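Uncharacterized protein (Pyrococcus abyssi, PDB 5IFF) is a restriction DNA glycosylase (R.PabI) that probably excises adenine from its recognition sequence and here is bound to nonspecific double-stranded DNA. Local coordinates at residues K43-D48 / P169-R174; L16-P21 / R174-N179. The protein carries 2 engineered substitutions. All coordinates share one frame; numbering follows the deposited sequence.

Both contacts involve the loop between strands 154-163 and 181-186, and they share Arg-174. Along the chain the segments come in the order 16-21, 43-48, 169-174 and 174-179, so the two ends of interaction 1 fall between those of interaction 2. The contact centres are about 11 Å apart, on the same side of the chain's centre, and a probable hydrogen bond from Ala-176 N to Lys-43 O joins them. Interaction 2 starts at the three-stranded sheet containing 11-17, whereas interaction 1 ties in the loop from strand 38-39 to strand 54-59 of the larger sheet. Lys-43, Ser-44 and Arg-20 lie against DNA phosphates, consistent with sequence-independent contacts to the DNA backbone.

Interaction 1: K43-D48 / P169-R174; sequences KSFPSD and PSLAGR. With nucleotides of chain C.
Phe-45 and Arg-174 meet through their backbones: Phe-45 N donates to Arg-174 O at 2.9 Å, and the N-H...O angle of 176° makes the bond almost straight. The return bond, Arg-174 N to Phe-45 O, is weak. From Phe-45 the chain moves on to Pro-46, and on the other segment back to Gly-173, whose N donates to Pro-46 O at 3.1 Å from well above the plane of that carbonyl. Gly-173 belongs to the type II turn from Leu-171 to Arg-174, where its phi of 66° favours glycine; a beta carbon there would also press on Ser-47 CB.

The Phe-45 side chain can be followed outward from this backbone pairing. Its CB sits 3.6 Å from Leu-171 O. A chi1 of -67° puts CG anti to the carbonyl carbon; the side chain lies beside that of Leu-171, both pointing the same way. On the ring, CD2 meets two partners: Leu-171 CD2, which approaches obliquely at 4.1 Å, and Arg-174 O, at the ring edge near its plane. Outside the two segments, Leu-164 packs on the side chains of both Phe-45 and Leu-171. Leu-171 CD2 also rests over one face of the Arg-174 guanidinium, 3.4 Å above its plane and toward the rim. That flat group is held at its edge by two carbonyls, with NE bonded to Ser-170 O at 2.8 Å and NH2 to Pro-169 O; NH2 additionally forms a salt bridge with Glu-180.

At the start of 43-48, Lys-43 N grips OP2 of DA3 of chain C at 2.7 Å, and Ser-44 N adds a weak bond to the same oxygen. The contact therefore joins two loops, one linking strands 38-39 and 54-59, the other linking strands 154-163 and 181-186.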
loop_
_atom_site.group_PDB
_atom_site.type_symbol
_atom_site.label_atom_id
_atom_site.label_comp_id
_atom_site.label_asym_id
_atom_site.label_seq_id
_atom_site.Cartn_x
_atom_site.Cartn_y
_atom_site.Cartn_z
ATOM N N LYS A 43 -9.098 21.447 12.248
ATOM C CA LYS A 43 -9.287 22.358 11.120
ATOM C C LYS A 43 -9.599 23.783 11.603
ATOM O O LYS A 43 -9.399 24.745 10.881
ATOM C CB LYS A 43 -10.405 21.866 10.200
ATOM C CG LYS A 43 -9.903 20.958 9.105
ATOM C CD LYS A 43 -11.014 20.182 8.459
ATOM C CE LYS A 43 -10.419 19.047 7.575
ATOM N NZ LYS A 43 -11.485 18.116 7.105
ATOM N N SER A 44 -10.141 23.897 12.811
ATOM C CA SER A 44 -10.432 25.209 13.414
ATOM C C SER A 44 -9.314 25.613 14.377
ATOM O O SER A 44 -9.004 24.894 15.321
ATOM C CB SER A 44 -11.774 25.156 14.145
ATOM O OG SER A 44 -11.809 26.111 15.175
ATOM N N PHE A 45 -8.667 26.740 14.144
ATOM C CA PHE A 45 -7.554 27.104 15.009
ATOM C C PHE A 45 -7.938 28.255 15.929
ATOM O O PHE A 45 -8.648 29.151 15.518
ATOM C CB PHE A 45 -6.323 27.415 14.152
ATOM C CG PHE A 45 -5.821 26.188 13.449
ATOM C CD1 PHE A 45 -5.026 25.271 14.123
ATOM C CD2 PHE A 45 -6.269 25.879 12.180
ATOM C CE1 PHE A 45 -4.612 24.093 13.510
ATOM C CE2 PHE A 45 -5.865 24.684 11.548
ATOM C CZ PHE A 45 -5.042 23.801 12.222
ATOM N N PRO A 46 -7.478 28.195 17.190
ATOM C CA PRO A 46 -7.814 29.145 18.255
ATOM C C PRO A 46 -7.093 30.488 18.050
ATOM O O PRO A 46 -6.256 30.613 17.142
ATOM C CB PRO A 46 -7.319 28.432 19.511
ATOM C CG PRO A 46 -6.088 27.677 18.994
ATOM C CD PRO A 46 -6.530 27.160 17.655
ATOM N N SER A 47 -7.399 31.466 18.882
ATOM C CA SER A 47 -6.771 32.779 18.741
ATOM C C SER A 47 -6.173 33.300 20.061
ATOM O O SER A 47 -6.025 34.513 20.256
ATOM C CB SER A 47 -7.792 33.766 18.195
ATOM O OG SER A 47 -8.888 33.869 19.091
ATOM N N ASP A 48 -5.812 32.378 20.947
ATOM C CA ASP A 48 -5.234 32.692 22.242
ATOM C C ASP A 48 -3.886 32.017 22.373
ATOM O O ASP A 48 -3.333 31.597 21.371
ATOM C CB ASP A 48 -6.159 32.236 23.352
ATOM C CG ASP A 48 -6.648 30.814 23.137
ATOM O OD1 ASP A 48 -5.887 29.997 22.540
ATOM O OD2 ASP A 48 -7.793 30.533 23.545
ATOM N N PRO A 169 -2.479 32.884 4.829
ATOM C CA PRO A 169 -3.190 33.894 5.626
ATOM C C PRO A 169 -3.269 33.461 7.098
ATOM O O PRO A 169 -3.468 32.269 7.374
ATOM C CB PRO A 169 -4.583 33.932 4.994
ATOM C CG PRO A 169 -4.417 33.331 3.630
ATOM C CD PRO A 169 -3.331 32.315 3.771
ATOM N N SER A 170 -3.113 34.413 8.019
ATOM C CA SER A 170 -3.216 34.144 9.449
ATOM C C SER A 170 -4.289 33.104 9.808
ATOM O O SER A 170 -5.429 33.179 9.373
ATOM C CB SER A 170 -3.517 35.439 10.216
ATOM O OG SER A 170 -3.930 35.152 11.531
ATOM N N LEU A 171 -3.874 32.106 10.578
ATOM C CA LEU A 171 -4.801 31.037 10.996
ATOM C C LEU A 171 -5.518 31.349 12.319
ATOM O O LEU A 171 -6.498 30.668 12.679
ATOM C CB LEU A 171 -4.047 29.736 11.113
ATOM C CG LEU A 171 -3.784 29.126 9.733
ATOM C CD1 LEU A 171 -2.709 28.138 9.864
ATOM C CD2 LEU A 171 -5.104 28.512 9.234
ATOM N N ALA A 172 -5.057 32.390 13.030
ATOM C CA ALA A 172 -5.723 32.780 14.301
ATOM C C ALA A 172 -7.240 32.885 14.211
ATOM O O ALA A 172 -7.757 33.750 13.517
ATOM C CB ALA A 172 -5.166 34.138 14.819
ATOM N N GLY A 173 -7.960 32.020 14.931
ATOM C CA GLY A 173 -9.402 32.071 14.961
ATOM C C GLY A 173 -10.114 31.756 13.668
ATOM O O GLY A 173 -11.224 32.211 13.446
ATOM N N ARG A 174 -9.495 30.915 12.853
ATOM C CA ARG A 174 -9.940 30.656 11.490
ATOM C C ARG A 174 -10.139 29.141 11.308
ATOM O O ARG A 174 -9.378 28.352 11.893
ATOM C CB ARG A 174 -8.871 31.196 10.512
ATOM C CG ARG A 174 -9.207 31.035 9.069
ATOM C CD ARG A 174 -8.559 32.067 8.199
ATOM N NE ARG A 174 -7.206 31.711 7.772
ATOM C CZ ARG A 174 -6.930 30.763 6.887
ATOM N NH1 ARG A 174 -7.923 30.040 6.359
ATOM N NH2 ARG A 174 -5.664 30.529 6.540
ATOM P P DA C 3 -11.667 20.737 14.901
ATOM O OP1 DA C 3 -11.082 21.716 15.834
ATOM O OP2 DA C 3 -11.410 20.834 13.445
ATOM O "O5'" DA C 3 -11.199 19.301 15.410
ATOM C "C5'" DA C 3 -11.496 18.909 16.728
ATOM C "C4'" DA C 3 -11.140 17.466 16.929
ATOM O "O4'" DA C 3 -12.218 16.628 16.412
ATOM C "C3'" DA C 3 -9.857 17.022 16.238
ATOM O "O3'" DA C 3 -9.097 16.236 17.154
ATOM C "C2'" DA C 3 -10.376 16.214 15.033
ATOM C "C1'" DA C 3 -11.669 15.619 15.603
ATOM N N9 DA C 3 -12.680 15.195 14.609
ATOM C C8 DA C 3 -12.929 15.734 13.363
ATOM N N7 DA C 3 -13.917 15.131 12.717
ATOM C C5 DA C 3 -14.341 14.130 13.601
ATOM C C6 DA C 3 -15.327 13.104 13.508
ATOM N N6 DA C 3 -16.131 12.941 12.458
ATOM N N1 DA C 3 -15.505 12.292 14.588
ATOM C C2 DA C 3 -14.720 12.459 15.650
ATOM N N3 DA C 3 -13.728 13.360 15.831
ATOM C C4 DA C 3 -13.598 14.169 14.768
#

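Interaction 2: L16-P21 / R174-N179; sequences LPITRP and RVARRN. With nucleotides of chain B.
Arg-20 and Asn-179 meet through a single side-chain hydrogen bond, NE to OD1 at 3.1 Å, with an N-H...O angle of 143°. Their side chains cross obliquely, the guanidinium and amide planes standing 76° apart. Asn-179 CB points away from 16-21, yet with CG anti to the carbonyl carbon (chi1 -56°) OD1 meets the guanidinium edge, somewhat out of its plane. Over the centre of one guanidinium face sits OP2 of DC14 of chain B, 3.2 Å from CZ, where the positive group would probably attract the phosphate. The contact lies where two antiparallel neighbours of the three-stranded sheet, 11-17 and 181-186, give way to loops: backbone hydrogen bonds join Leu-16 to Val-182 and, just past the strand, Ile-18 to Glu-180. Thr-19 directs its two branches to different partners. CG2 lies 3.5 Å from Arg-177 O and 3.9 Å from Ala-176 CB, while OG1, between the backbone N and the carbonyl carbon, approaches Asn-179 CA at 3.4 Å. A glycine in place of Thr-19, without CG2 and OG1, would probably leave a gap beside Arg-177 O, Ala-176 CB and Asn-179 CA. Ile-18 CG2 adds a looser apolar touch, 4.4 Å from Ala-176 CB.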
loop_
_atom_site.group_PDB
_atom_site.type_symbol
_atom_site.label_atom_id
_atom_site.label_comp_id
_atom_site.label_asym_id
_atom_site.label_seq_id
_atom_site.Cartn_x
_atom_site.Cartn_y
_atom_site.Cartn_z
ATOM N N LEU A 16 2.385 25.211 1.607
ATOM C CA LEU A 16 2.255 23.980 2.369
ATOM C C LEU A 16 0.811 23.650 2.643
ATOM O O LEU A 16 0.026 24.531 3.048
ATOM C CB LEU A 16 3.009 24.104 3.700
ATOM C CG LEU A 16 4.526 24.321 3.583
ATOM C CD1 LEU A 16 5.054 24.637 4.931
ATOM C CD2 LEU A 16 5.193 23.052 3.084
ATOM N N PRO A 17 0.445 22.381 2.430
ATOM C CA PRO A 17 -0.886 21.887 2.779
ATOM C C PRO A 17 -1.048 21.832 4.279
ATOM O O PRO A 17 -0.127 21.474 5.036
ATOM C CB PRO A 17 -0.911 20.478 2.195
ATOM C CG PRO A 17 0.529 20.045 2.268
ATOM C CD PRO A 17 1.343 21.292 1.994
ATOM N N ILE A 18 -2.233 22.213 4.705
ATOM C CA ILE A 18 -2.569 22.263 6.112
ATOM C C ILE A 18 -3.558 21.156 6.522
ATOM O O ILE A 18 -3.848 20.979 7.718
ATOM C CB ILE A 18 -3.168 23.675 6.423
ATOM C CG1 ILE A 18 -2.102 24.692 6.147
ATOM C CG2 ILE A 18 -3.478 23.869 7.852
ATOM C CD1 ILE A 18 -0.889 24.398 6.948
ATOM N N THR A 19 -4.156 20.486 5.550
ATOM C CA THR A 19 -5.311 19.618 5.868
ATOM C C THR A 19 -5.174 18.150 5.482
ATOM O O THR A 19 -6.024 17.337 5.843
ATOM C CB THR A 19 -6.616 20.094 5.173
ATOM O OG1 THR A 19 -6.468 20.003 3.746
ATOM C CG2 THR A 19 -6.978 21.524 5.585
ATOM N N ARG A 20 -4.168 17.781 4.709
ATOM C CA ARG A 20 -4.170 16.355 4.314
ATOM C C ARG A 20 -2.970 15.704 4.933
ATOM O O ARG A 20 -2.006 15.489 4.250
ATOM C CB ARG A 20 -4.142 16.185 2.795
ATOM C CG ARG A 20 -5.323 16.793 2.065
ATOM C CD ARG A 20 -6.231 15.720 1.519
ATOM N NE ARG A 20 -6.650 16.005 0.149
ATOM C CZ ARG A 20 -6.077 15.495 -0.940
ATOM N NH1 ARG A 20 -6.540 15.815 -2.143
ATOM N NH2 ARG A 20 -5.047 14.661 -0.832
ATOM N N PRO A 21 -3.029 15.409 6.243
ATOM C CA PRO A 21 -1.752 15.115 6.891
ATOM C C PRO A 21 -1.139 13.810 6.338
ATOM O O PRO A 21 -1.835 12.882 5.984
ATOM C CB PRO A 21 -2.107 15.006 8.368
ATOM C CG PRO A 21 -3.614 14.716 8.391
ATOM C CD PRO A 21 -4.169 15.376 7.176
ATOM N N ARG A 174 -9.495 30.915 12.853
ATOM C CA ARG A 174 -9.940 30.656 11.490
ATOM C C ARG A 174 -10.139 29.141 11.308
ATOM O O ARG A 174 -9.378 28.352 11.893
ATOM C CB ARG A 174 -8.871 31.196 10.512
ATOM C CG ARG A 174 -9.207 31.035 9.069
ATOM C CD ARG A 174 -8.559 32.067 8.199
ATOM N NE ARG A 174 -7.206 31.711 7.772
ATOM C CZ ARG A 174 -6.930 30.763 6.887
ATOM N NH1 ARG A 174 -7.923 30.040 6.359
ATOM N NH2 ARG A 174 -5.664 30.529 6.540
ATOM N N VAL A 175 -11.107 28.726 10.495
ATOM C CA VAL A 175 -11.142 27.307 10.094
ATOM C C VAL A 175 -10.544 27.035 8.684
ATOM O O VAL A 175 -10.986 27.577 7.677
ATOM C CB VAL A 175 -12.575 26.718 10.157
ATOM C CG1 VAL A 175 -13.497 27.352 9.127
ATOM C CG2 VAL A 175 -12.527 25.217 9.961
ATOM N N ALA A 176 -9.520 26.196 8.631
ATOM C CA ALA A 176 -8.867 25.841 7.355
ATOM C C ALA A 176 -9.881 25.368 6.286
ATOM O O ALA A 176 -10.759 24.571 6.566
ATOM C CB ALA A 176 -7.822 24.783 7.587
ATOM N N ARG A 177 -9.772 25.903 5.073
ATOM C CA ARG A 177 -10.635 25.497 3.960
ATOM C C ARG A 177 -10.271 24.073 3.511
ATOM O O ARG A 177 -9.225 23.537 3.897
ATOM C CB ARG A 177 -10.491 26.464 2.777
ATOM C CG ARG A 177 -10.576 27.946 3.122
ATOM C CD ARG A 177 -12.017 28.420 3.091
ATOM N NE ARG A 177 -12.127 29.866 3.301
ATOM C CZ ARG A 177 -13.201 30.594 3.002
ATOM N NH1 ARG A 177 -14.273 30.022 2.468
ATOM N NH2 ARG A 177 -13.192 31.900 3.228
ATOM N N ARG A 178 -11.134 23.473 2.695
ATOM C CA ARG A 178 -10.846 22.179 2.093
ATOM C C ARG A 178 -9.583 22.269 1.235
ATOM O O ARG A 178 -9.475 23.151 0.385
ATOM C CB ARG A 178 -12.025 21.703 1.245
ATOM C CG ARG A 178 -11.951 20.235 0.836
ATOM C CD ARG A 178 -13.214 19.823 0.100
ATOM N NE ARG A 178 -14.335 20.702 0.436
ATOM C CZ ARG A 178 -15.132 20.538 1.490
ATOM N NH1 ARG A 178 -14.935 19.529 2.327
ATOM N NH2 ARG A 178 -16.126 21.391 1.713
ATOM N N ASN A 179 -8.627 21.378 1.478
ATOM C CA ASN A 179 -7.345 21.398 0.755
ATOM C C ASN A 179 -6.602 22.742 0.882
ATOM O O ASN A 179 -5.896 23.174 -0.032
ATOM C CB ASN A 179 -7.565 21.063 -0.721
ATOM C CG ASN A 179 -8.269 19.731 -0.917
ATOM O OD1 ASN A 179 -7.967 18.754 -0.230
ATOM N ND2 ASN A 179 -9.220 19.688 -1.848
ATOM P P DC B 14 -8.055 11.803 -2.235
ATOM O OP1 DC B 14 -8.296 12.234 -3.614
ATOM O OP2 DC B 14 -7.792 12.748 -1.113
ATOM O "O5'" DC B 14 -9.282 10.939 -1.708
ATOM C "C5'" DC B 14 -9.664 9.768 -2.398
ATOM C "C4'" DC B 14 -10.336 8.787 -1.446
ATOM O "O4'" DC B 14 -9.403 8.385 -0.442
ATOM C "C3'" DC B 14 -11.522 9.332 -0.650
ATOM O "O3'" DC B 14 -12.730 9.008 -1.306
ATOM C "C2'" DC B 14 -11.423 8.596 0.692
ATOM C "C1'" DC B 14 -10.134 7.774 0.559
ATOM N N1 DC B 14 -9.348 7.729 1.829
ATOM C C2 DC B 14 -9.484 6.600 2.636
ATOM O O2 DC B 14 -10.204 5.676 2.236
ATOM N N3 DC B 14 -8.841 6.552 3.828
ATOM C C4 DC B 14 -8.084 7.551 4.207
ATOM N N4 DC B 14 -7.453 7.419 5.379
ATOM C C5 DC B 14 -7.922 8.749 3.394
ATOM C C6 DC B 14 -8.572 8.795 2.229
#